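Local coordinates for FprA (Mycobacterium tuberculosis, PDB 1LQT), which transfers electrons between NADPH and ferredoxin through a bound FAD, and may supply electrons to P450 systems, at residues Ala148-Ile153 against Ala315-Arg320; Val194-Arg199 against Arg265-Arg270. All blocks are in the same frame, centred on the assembly; numbering follows the deposited sequence.

Interaction 1 of 2, residues Ala148-Ile153 against Ala315-Arg320; sequences ARAVVI and AQLVVR
Ala148 leads into the strand, which begins at Arg149, beside the amide end of Gln316. That side chain starts with CG anti to its own carbonyl carbon, is turned about the CB-CG bond (chi2 80°) and comes back, so that Gln316 OE1 accepts Arg149 N at 2.9 Å in a nearly straight bond lying in the plane of the side-chain carbonyl. The carbonyl O of Arg149 in turn accepts Gln316 N at 3.0 Å, so one glutamine grips both polar backbone atoms of a single residue. The guanidinium of Arg149 is engaged elsewhere, by a salt bridge to Glu193. Ala150 sets its CB against CD2 of Leu317, 4.0 Å away, on the face covered by helix 157-167. Val151 uses both its N-H and its C=O: N donates to Leu317 O at 2.9 Å and O accepts Val319 N at 2.8 Å, while Val151 CG2, anti to the carbonyl carbon, meets Ala315 CB at 3.8 Å. These bonds pair the strands in parallel as adjacent inner members of the six-stranded Rossmann-type sheet of the NADP domain, with 317-320, late in the chain, returning to lie between 149-153 and the edge strand 122-124. Val152 turns back to the face of Ala150, its CG2 lying loosely against Val319 CB. Ile153 N closes the ladder on Val319 O at 2.9 Å, and its side chain, with CG1 near Val318 CG1, also touches the bound nucleotide.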
ATOM      1  N   ALA A 148      20.071 -18.406   1.870  1.00 12.18           N
ATOM      2  CA  ALA A 148      20.856 -17.654   0.938  1.00 11.94           C
ATOM      3  C   ALA A 148      20.129 -17.012  -0.217  1.00 11.93           C
ATOM      4  O   ALA A 148      20.626 -16.039  -0.752  1.00 12.55           O
ATOM      5  CB  ALA A 148      22.015 -18.517   0.401  1.00 13.15           C
ATOM      6  N   ARG A 149      19.022 -17.579  -0.657  1.00 11.17           N
ATOM      7  CA  ARG A 149      18.330 -17.022  -1.825  1.00 10.57           C
ATOM      8  C   ARG A 149      16.861 -16.750  -1.520  1.00  9.88           C
ATOM      9  O   ARG A 149      16.148 -17.610  -0.993  1.00 10.36           O
ATOM     10  CB  ARG A 149      18.402 -17.923  -3.057  1.00 10.46           C
ATOM     11  CG  ARG A 149      17.723 -17.305  -4.276  1.00 10.36           C
ATOM     12  CD  ARG A 149      17.830 -18.101  -5.562  1.00 10.36           C
ATOM     13  NE  ARG A 149      19.210 -18.124  -6.056  1.00 11.52           N
ATOM     14  CZ  ARG A 149      20.004 -19.208  -6.059  1.00 11.56           C
ATOM     15  NH1 ARG A 149      19.596 -20.394  -5.637  1.00 11.99           N
ATOM     16  NH2 ARG A 149      21.237 -19.102  -6.504  1.00 13.19           N
ATOM     17  N   ALA A 150      16.447 -15.541  -1.884  1.00  9.56           N
ATOM     18  CA  ALA A 150      15.037 -15.168  -1.871  1.00  9.83           C
ATOM     19  C   ALA A 150      14.599 -14.901  -3.314  1.00  9.42           C
ATOM     20  O   ALA A 150      15.380 -14.413  -4.131  1.00  9.44           O
ATOM     21  CB  ALA A 150      14.822 -13.939  -1.031  1.00 10.19           C
ATOM     22  N   VAL A 151      13.336 -15.194  -3.597  1.00  9.42           N
ATOM     23  CA  VAL A 151      12.728 -14.924  -4.896  1.00  9.32           C
ATOM     24  C   VAL A 151      11.545 -14.006  -4.664  1.00  8.95           C
ATOM     25  O   VAL A 151      10.724 -14.250  -3.805  1.00 10.25           O
ATOM     26  CB  VAL A 151      12.310 -16.227  -5.543  1.00  9.71           C
ATOM     27  CG1 VAL A 151      11.518 -15.971  -6.809  1.00 11.52           C
ATOM     28  CG2 VAL A 151      13.542 -17.083  -5.868  1.00 10.16           C
ATOM     29  N   VAL A 152      11.490 -12.946  -5.461  1.00  8.81           N
ATOM     30  CA  VAL A 152      10.402 -11.985  -5.456  1.00  8.54           C
ATOM     31  C   VAL A 152       9.716 -12.059  -6.801  1.00  8.55           C
ATOM     32  O   VAL A 152      10.341 -11.910  -7.840  1.00  9.62           O
ATOM     33  CB  VAL A 152      10.908 -10.561  -5.189  1.00  9.35           C
ATOM     34  CG1 VAL A 152       9.738  -9.576  -5.217  1.00 10.30           C
ATOM     35  CG2 VAL A 152      11.632 -10.469  -3.853  1.00 10.28           C
ATOM     36  N   ILE A 153       8.418 -12.304  -6.777  1.00  8.72           N
ATOM     37  CA  ILE A 153       7.616 -12.377  -8.006  1.00  8.69           C
ATOM     38  C   ILE A 153       6.972 -11.021  -8.259  1.00  8.49           C
ATOM     39  O   ILE A 153       6.338 -10.489  -7.365  1.00  9.12           O
ATOM     40  CB  ILE A 153       6.529 -13.447  -7.917  1.00  8.86           C
ATOM     41  CG1 ILE A 153       7.072 -14.796  -7.454  1.00  9.85           C
ATOM     42  CG2 ILE A 153       5.790 -13.547  -9.244  1.00  9.27           C
ATOM     43  CD1 ILE A 153       8.160 -15.395  -8.301  1.00 10.56           C
ATOM     44  N   ALA A 315      15.518 -21.978  -3.240  1.00 10.18           N
ATOM     45  CA  ALA A 315      15.141 -20.727  -2.608  1.00 10.72           C
ATOM     46  C   ALA A 315      14.532 -21.032  -1.280  1.00 10.23           C
ATOM     47  O   ALA A 315      13.869 -22.047  -1.141  1.00 11.29           O
ATOM     48  CB  ALA A 315      14.178 -19.957  -3.463  1.00 11.86           C
ATOM     49  N   GLN A 316      14.710 -20.124  -0.321  1.00 10.07           N
ATOM     50  CA  GLN A 316      14.181 -20.364   1.024  1.00 10.62           C
ATOM     51  C   GLN A 316      13.126 -19.337   1.442  1.00 10.60           C
ATOM     52  O   GLN A 316      12.529 -19.472   2.498  1.00 11.52           O
ATOM     53  CB  GLN A 316      15.310 -20.446   2.039  1.00 11.98           C
ATOM     54  CG  GLN A 316      16.345 -21.485   1.686  1.00 12.35           C
ATOM     55  CD  GLN A 316      17.321 -20.981   0.648  1.00 12.73           C
ATOM     56  OE1 GLN A 316      17.687 -19.813   0.671  1.00 12.92           O
ATOM     57  NE2 GLN A 316      17.793 -21.886  -0.246  1.00 14.34           N
ATOM     58  N   LEU A 317      12.892 -18.344   0.592  1.00 10.20           N
ATOM     59  CA  LEU A 317      11.860 -17.323   0.788  1.00 10.12           C
ATOM     60  C   LEU A 317      11.331 -16.970  -0.578  1.00  9.38           C
ATOM     61  O   LEU A 317      12.115 -16.707  -1.485  1.00  9.52           O
ATOM     62  CB  LEU A 317      12.443 -16.074   1.437  1.00 10.72           C
ATOM     63  CG  LEU A 317      11.474 -14.904   1.630  1.00 10.94           C
ATOM     64  CD1 LEU A 317      10.393 -15.221   2.629  1.00 12.99           C
ATOM     65  CD2 LEU A 317      12.254 -13.654   2.021  1.00 11.50           C
ATOM     66  N   VAL A 318      10.010 -16.953  -0.728  1.00  9.60           N
ATOM     67  CA  VAL A 318       9.349 -16.474  -1.931  1.00  9.35           C
ATOM     68  C   VAL A 318       8.367 -15.397  -1.465  1.00  9.35           C
ATOM     69  O   VAL A 318       7.493 -15.667  -0.646  1.00 10.24           O
ATOM     70  CB  VAL A 318       8.606 -17.594  -2.675  1.00  9.60           C
ATOM     71  CG1 VAL A 318       7.816 -17.006  -3.844  1.00 10.78           C
ATOM     72  CG2 VAL A 318       9.583 -18.628  -3.178  1.00 10.67           C
ATOM     73  N   VAL A 319       8.544 -14.194  -1.979  1.00  9.07           N
ATOM     74  CA  VAL A 319       7.637 -13.094  -1.714  1.00  9.30           C
ATOM     75  C   VAL A 319       6.927 -12.758  -3.016  1.00  8.59           C
ATOM     76  O   VAL A 319       7.545 -12.376  -3.995  1.00  9.20           O
ATOM     77  CB  VAL A 319       8.354 -11.845  -1.218  1.00  9.09           C
ATOM     78  CG1 VAL A 319       7.343 -10.745  -0.893  1.00  9.75           C
ATOM     79  CG2 VAL A 319       9.210 -12.151   0.003  1.00 10.04           C
ATOM     80  N   ARG A 320       5.614 -12.937  -3.031  1.00  8.59           N
ATOM     81  CA  ARG A 320       4.822 -12.557  -4.195  1.00  8.63           C
ATOM     82  C   ARG A 320       4.472 -11.077  -4.085  1.00  8.34           C
ATOM     83  O   ARG A 320       3.798 -10.662  -3.150  1.00  8.61           O
ATOM     84  CB  ARG A 320       3.586 -13.432  -4.385  1.00  9.05           C
ATOM     85  CG  ARG A 320       2.552 -13.365  -3.269  1.00  8.74           C
ATOM     86  CD  ARG A 320       1.357 -14.248  -3.526  1.00  9.28           C
ATOM     87  NE  ARG A 320       0.427 -14.222  -2.415  1.00  9.67           N
ATOM     88  CZ  ARG A 320       0.533 -14.981  -1.345  1.00  9.85           C
ATOM     89  NH1 ARG A 320       1.535 -15.832  -1.154  1.00 10.69           N
ATOM     90  NH2 ARG A 320      -0.395 -14.899  -0.409  1.00 11.56           N
TER

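Interaction 2 of 2, residues Val194-Arg199 against Arg265-Arg270; sequences VVIVGR and RRMVFR. With ODP (4-oxo-nicotinamide-adenine dinucleotide phosphate), chain I.
Parallel strand pairing joins 194-199 to 265-270 in the NADP-binding domain, on the flank of the sheet that leads to its outermost strand, 221-224. Five backbone bonds alternate across the pair, and the one from Ile196 N to Val268 O, at 2.7 Å, is the shortest, meeting the acceptor almost along its C=O axis. The ladder runs one step beyond strand 194-197, where Gly198 N donates to Arg270 O at 2.9 Å. On the face toward helix 157-167, Ile196 (CG1 anti to the carbonyl carbon, chi1 -60°) extends CD1 over the Phe269 ring, 4.1 Å from its centroid, in a CH-pi contact; the same methyl lies 3.9 Å from Met267 CG. On the other face Val195 CG1 rests alongside CG of Arg270, whose bent chain carries its guanidinium away to a salt bridge with Glu311. Past the strand end, Arg199 extends from CG to NE and lays its guanidinium flat over the adenine, with ODP C5A above its centre. Arg199 NE and NH2 donate hydrogen bonds to ODP O1X (2.9 Å) and O3X (2.8 Å), a two-pronged hold as expected of a Rossmann-type site that binds NADP, whose 2'-phosphate commonly meets arginine.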
ATOM      1  N   VAL A 194      18.729 -11.987  -4.227  1.00 10.01           N
ATOM      2  CA  VAL A 194      17.305 -11.888  -4.484  1.00  9.63           C
ATOM      3  C   VAL A 194      17.118 -11.934  -5.990  1.00  9.53           C
ATOM      4  O   VAL A 194      17.742 -11.175  -6.705  1.00 10.47           O
ATOM      5  CB  VAL A 194      16.702 -10.570  -3.948  1.00 10.67           C
ATOM      6  CG1 VAL A 194      15.240 -10.459  -4.322  1.00 11.28           C
ATOM      7  CG2 VAL A 194      16.852 -10.476  -2.441  1.00 11.04           C
ATOM      8  N   VAL A 195      16.257 -12.825  -6.429  1.00  9.24           N
ATOM      9  CA  VAL A 195      15.908 -12.924  -7.841  1.00  9.07           C
ATOM     10  C   VAL A 195      14.504 -12.357  -8.014  1.00  8.88           C
ATOM     11  O   VAL A 195      13.555 -12.829  -7.411  1.00  9.41           O
ATOM     12  CB  VAL A 195      15.945 -14.361  -8.365  1.00  9.89           C
ATOM     13  CG1 VAL A 195      15.727 -14.361  -9.852  1.00 10.58           C
ATOM     14  CG2 VAL A 195      17.289 -15.008  -8.017  1.00 10.79           C
ATOM     15  N   ILE A 196      14.392 -11.283  -8.785  1.00  9.29           N
ATOM     16  CA  ILE A 196      13.123 -10.611  -9.109  1.00  9.21           C
ATOM     17  C   ILE A 196      12.659 -11.175 -10.434  1.00  8.83           C
ATOM     18  O   ILE A 196      13.338 -11.057 -11.450  1.00 10.18           O
ATOM     19  CB  ILE A 196      13.316  -9.112  -9.203  1.00 10.11           C
ATOM     20  CG1 ILE A 196      13.828  -8.562  -7.886  1.00 10.91           C
ATOM     21  CG2 ILE A 196      12.003  -8.438  -9.606  1.00 11.34           C
ATOM     22  CD1 ILE A 196      14.196  -7.127  -7.919  1.00 13.10           C
ATOM     23  N   VAL A 197      11.479 -11.775 -10.415  1.00  9.35           N
ATOM     24  CA  VAL A 197      10.977 -12.586 -11.523  1.00  9.63           C
ATOM     25  C   VAL A 197       9.718 -11.938 -12.107  1.00  9.18           C
ATOM     26  O   VAL A 197       8.670 -11.895 -11.451  1.00  9.16           O
ATOM     27  CB  VAL A 197      10.660 -14.008 -11.022  1.00 10.53           C
ATOM     28  CG1 VAL A 197      10.226 -14.897 -12.158  1.00 12.18           C
ATOM     29  CG2 VAL A 197      11.861 -14.611 -10.317  1.00 11.56           C
ATOM     30  N   GLY A 198       9.840 -11.447 -13.339  1.00  9.15           N
ATOM     31  CA  GLY A 198       8.766 -10.799 -14.070  1.00  8.62           C
ATOM     32  C   GLY A 198       8.219 -11.714 -15.141  1.00  8.52           C
ATOM     33  O   GLY A 198       8.976 -12.269 -15.917  1.00  8.44           O
ATOM     34  N   ARG A 199       6.893 -11.797 -15.245  1.00  8.74           N
ATOM     35  CA  ARG A 199       6.259 -12.687 -16.203  1.00  8.84           C
ATOM     36  C   ARG A 199       6.313 -12.174 -17.627  1.00  8.48           C
ATOM     37  O   ARG A 199       6.432 -12.982 -18.564  1.00  8.61           O
ATOM     38  CB  ARG A 199       4.836 -13.047 -15.779  1.00  8.84           C
ATOM     39  CG  ARG A 199       3.841 -11.894 -15.749  1.00  9.50           C
ATOM     40  CD  ARG A 199       2.447 -12.382 -15.503  1.00 10.75           C
ATOM     41  NE  ARG A 199       1.533 -11.264 -15.337  1.00 10.75           N
ATOM     42  CZ  ARG A 199       0.272 -11.422 -14.988  1.00 11.61           C
ATOM     43  NH1 ARG A 199      -0.212 -12.635 -14.798  1.00 12.29           N
ATOM     44  NH2 ARG A 199      -0.503 -10.372 -14.850  1.00 12.24           N
ATOM     45  N   ARG A 265      26.597  -9.194  -2.565  1.00 13.14           N
ATOM     46  CA  ARG A 265      25.215  -9.622  -2.583  1.00 13.35           C
ATOM     47  C   ARG A 265      24.652  -9.254  -3.961  1.00 13.36           C
ATOM     48  O   ARG A 265      25.156  -8.347  -4.604  1.00 14.23           O
ATOM     49  CB  ARG A 265      24.433  -8.992  -1.437  1.00 14.52           C
ATOM     50  CG  ARG A 265      24.968  -9.385  -0.042  1.00 16.60           C
ATOM     51  CD  ARG A 265      24.177  -8.680   1.107  1.00 20.03           C
ATOM     52  NE  ARG A 265      24.405  -7.243   0.981  1.00 25.36           N
ATOM     53  CZ  ARG A 265      23.991  -6.263   1.784  1.00 27.79           C
ATOM     54  NH1 ARG A 265      23.219  -6.534   2.849  1.00 32.08           N
ATOM     55  NH2 ARG A 265      24.346  -4.989   1.488  1.00 18.36           N
ATOM     56  N   ARG A 266      23.633  -9.986  -4.408  1.00 12.26           N
ATOM     57  CA  ARG A 266      23.137  -9.848  -5.783  1.00 12.39           C
ATOM     58  C   ARG A 266      21.624  -9.611  -5.822  1.00 11.16           C
ATOM     59  O   ARG A 266      20.889 -10.334  -5.184  1.00 11.31           O
ATOM     60  CB  ARG A 266      23.430 -11.129  -6.580  1.00 11.70           C
ATOM     61  CG  ARG A 266      24.902 -11.385  -6.857  1.00 13.89           C
ATOM     62  CD  ARG A 266      25.204 -12.847  -7.224  1.00 15.57           C
ATOM     63  NE  ARG A 266      24.426 -13.381  -8.345  1.00 16.55           N
ATOM     64  CZ  ARG A 266      24.783 -13.361  -9.620  1.00 18.62           C
ATOM     65  NH1 ARG A 266      25.894 -12.762  -9.979  1.00 19.10           N
ATOM     66  NH2 ARG A 266      24.009 -13.942 -10.530  1.00 21.75           N
ATOM     67  N   MET A 267      21.211  -8.655  -6.650  1.00 10.65           N
ATOM     68  CA  MET A 267      19.822  -8.436  -6.990  1.00  9.95           C
ATOM     69  C   MET A 267      19.704  -8.742  -8.469  1.00 10.17           C
ATOM     70  O   MET A 267      20.170  -7.969  -9.287  1.00 10.43           O
ATOM     71  CB  MET A 267      19.407  -7.005  -6.695  1.00 11.21           C
ATOM     72  CG  MET A 267      17.921  -6.802  -6.854  1.00 11.57           C
ATOM     73  SD  MET A 267      17.407  -5.088  -6.617  1.00 12.61           S
ATOM     74  CE  MET A 267      17.790  -4.831  -4.888  1.00 13.51           C
ATOM     75  N   VAL A 268      19.093  -9.876  -8.797  1.00 10.05           N
ATOM     76  CA  VAL A 268      19.049 -10.395 -10.160  1.00 10.23           C
ATOM     77  C   VAL A 268      17.667 -10.171 -10.757  1.00 10.05           C
ATOM     78  O   VAL A 268      16.660 -10.478 -10.115  1.00 11.96           O
ATOM     79  CB  VAL A 268      19.326 -11.925 -10.147  1.00 10.67           C
ATOM     80  CG1 VAL A 268      19.265 -12.499 -11.543  1.00 12.12           C
ATOM     81  CG2 VAL A 268      20.649 -12.253  -9.494  1.00 11.76           C
ATOM     82  N   PHE A 269      17.613  -9.655 -11.979  1.00 10.19           N
ATOM     83  CA  PHE A 269      16.347  -9.493 -12.696  1.00 10.04           C
ATOM     84  C   PHE A 269      16.223 -10.561 -13.770  1.00 10.33           C
ATOM     85  O   PHE A 269      17.058 -10.672 -14.644  1.00 11.39           O
ATOM     86  CB  PHE A 269      16.251  -8.126 -13.366  1.00 10.77           C
ATOM     87  CG  PHE A 269      16.059  -6.977 -12.394  1.00 10.92           C
ATOM     88  CD1 PHE A 269      17.122  -6.466 -11.696  1.00 12.27           C
ATOM     89  CD2 PHE A 269      14.820  -6.434 -12.190  1.00 11.58           C
ATOM     90  CE1 PHE A 269      16.957  -5.421 -10.811  1.00 13.70           C
ATOM     91  CE2 PHE A 269      14.637  -5.394 -11.314  1.00 12.59           C
ATOM     92  CZ  PHE A 269      15.699  -4.893 -10.614  1.00 13.27           C
ATOM     93  N   ARG A 270      15.120 -11.307 -13.690  1.00 10.02           N
ATOM     94  CA  ARG A 270      14.735 -12.301 -14.699  1.00 10.45           C
ATOM     95  C   ARG A 270      13.370 -11.899 -15.247  1.00  9.67           C
ATOM     96  O   ARG A 270      12.447 -11.695 -14.483  1.00 12.45           O
ATOM     97  CB  ARG A 270      14.619 -13.671 -14.052  1.00 11.25           C
ATOM     98  CG  ARG A 270      15.947 -14.309 -13.706  1.00 13.55           C
ATOM     99  CD  ARG A 270      16.646 -14.973 -14.859  1.00 16.19           C
ATOM    100  NE  ARG A 270      15.852 -16.013 -15.502  1.00 16.47           N
ATOM    101  CZ  ARG A 270      15.721 -17.284 -15.106  1.00 18.90           C
ATOM    102  NH1 ARG A 270      16.352 -17.776 -14.058  1.00 20.25           N
ATOM    103  NH2 ARG A 270      14.983 -18.098 -15.822  1.00 20.71           N
TER
HETATM  104  O1X ODP I2458       2.339  -8.635 -16.307  1.00 13.02           O
HETATM  105  P2B ODP I2458       1.880  -7.599 -15.328  1.00 11.92           P
HETATM  106  O2X ODP I2458       2.172  -6.174 -15.751  1.00 12.96           O
HETATM  107  O3X ODP I2458       0.426  -7.769 -14.916  1.00 13.06           O
HETATM  108  O2B ODP I2458       2.793  -7.904 -14.033  1.00  9.41           O
HETATM  109  C2B ODP I2458       2.459  -7.433 -12.731  1.00  8.77           C
HETATM  110  C3B ODP I2458       3.297  -6.280 -12.229  1.00  8.73           C
HETATM  111  O3B ODP I2458       4.652  -6.453 -12.618  1.00  9.30           O
HETATM  112  C1B ODP I2458       2.771  -8.490 -11.736  1.00  8.50           C
HETATM  113  N9A ODP I2458       1.897  -9.635 -11.695  1.00  8.91           N
HETATM  114  C8A ODP I2458       0.543  -9.667 -11.473  1.00  9.52           C
HETATM  115  N7A ODP I2458       0.078 -10.902 -11.438  1.00  9.77           N
HETATM  116  C5A ODP I2458       1.160 -11.725 -11.639  1.00  9.40           C
HETATM  117  C4A ODP I2458       2.295 -10.929 -11.809  1.00  9.23           C
HETATM  118  N3A ODP I2458       3.552 -11.395 -12.011  1.00  9.18           N
HETATM  119  C2A ODP I2458       3.636 -12.736 -12.061  1.00  9.68           C
HETATM  120  N1A ODP I2458       2.587 -13.590 -11.894  1.00 10.04           N
HETATM  121  C6A ODP I2458       1.333 -13.090 -11.680  1.00  9.61           C
HETATM  122  N6A ODP I2458       0.352 -13.974 -11.456  1.00 11.14           N
HETATM  123  O4B ODP I2458       2.702  -7.802 -10.501  1.00  9.16           O
HETATM  124  C4B ODP I2458       3.202  -6.474 -10.715  1.00  9.32           C
HETATM  125  C5B ODP I2458       2.288  -5.490 -10.045  1.00  9.70           C
HETATM  126  O5B ODP I2458       2.897  -4.222 -10.115  1.00  9.24           O
HETATM  127  PA  ODP I2458       2.053  -2.928  -9.716  1.00  9.82           P
HETATM  128  O1A ODP I2458       2.887  -1.758  -9.981  1.00 10.37           O
HETATM  129  O2A ODP I2458       0.702  -2.967 -10.311  1.00 11.09           O
HETATM  130  O3  ODP I2458       1.812  -3.155  -8.154  1.00  9.19           O
HETATM  131  PN  ODP I2458       2.750  -2.915  -6.844  1.00  9.28           P
HETATM  132  O1N ODP I2458       4.164  -3.234  -7.136  1.00  9.66           O
HETATM  133  O2N ODP I2458       2.023  -3.627  -5.772  1.00  9.92           O
HETATM  134  O5D ODP I2458       2.678  -1.354  -6.636  1.00  9.11           O
HETATM  135  C5D ODP I2458       1.397  -0.754  -6.310  1.00 10.34           C
HETATM  136  C4D ODP I2458       1.468   0.724  -6.628  1.00 10.89           C
HETATM  137  O4D ODP I2458       2.231   1.443  -5.667  1.00 12.08           O
HETATM  138  C1D ODP I2458       3.245   2.196  -6.337  1.00 12.43           C
HETATM  139  C2D ODP I2458       3.429   1.517  -7.628  1.00 11.64           C
HETATM  140  O2D ODP I2458       4.174   2.209  -8.565  1.00 12.42           O
HETATM  141  C3D ODP I2458       2.086   1.004  -7.993  1.00 10.89           C
HETATM  142  O3D ODP I2458       1.386   2.036  -8.656  1.00 13.72           O
HETATM  143  N1N ODP I2458       4.357   2.467  -5.497  1.00 11.80           N
HETATM  144  C2N ODP I2458       5.158   3.585  -5.822  1.00 12.02           C
HETATM  145  C3N ODP I2458       6.413   3.645  -5.314  1.00 11.82           C
HETATM  146  C7N ODP I2458       7.199   4.882  -5.772  1.00 13.09           C
HETATM  147  N7N ODP I2458       8.422   4.970  -5.317  1.00 16.61           N
HETATM  148  O7N ODP I2458       6.631   5.684  -6.545  1.00 12.96           O
HETATM  149  C4N ODP I2458       6.986   2.648  -4.511  1.00 14.14           C
HETATM  150  O99 ODP I2458       8.182   2.673  -4.089  1.00 16.56           O
HETATM  151  C5N ODP I2458       6.138   1.486  -4.209  1.00 12.89           C
HETATM  152  C6N ODP I2458       4.829   1.415  -4.734  1.00 12.45           C

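How the interactions relate
Interactions 1 and 2 are two pairings in one parallel sheet, separated by the pairing of 149-153 with 193-197, their centres about 9 Å apart. Four strands thus run consecutively: 317-320, 149-153, 193-197 and 265-270. Val152 ties the pairs together, its N and O probably bonding to Val195 O and Val197 N, while valines pack across on both faces. Both contacts are largely buried and both lean on helix 157-167. Their chemistry diverges at the ends. Interaction 1 has a polar side-chain bond where its strands begin and aliphatic contacts thereafter; interaction 2 adds an aromatic ring and, beyond its strand, a charged group that reads the nucleotide's phosphate and adenine.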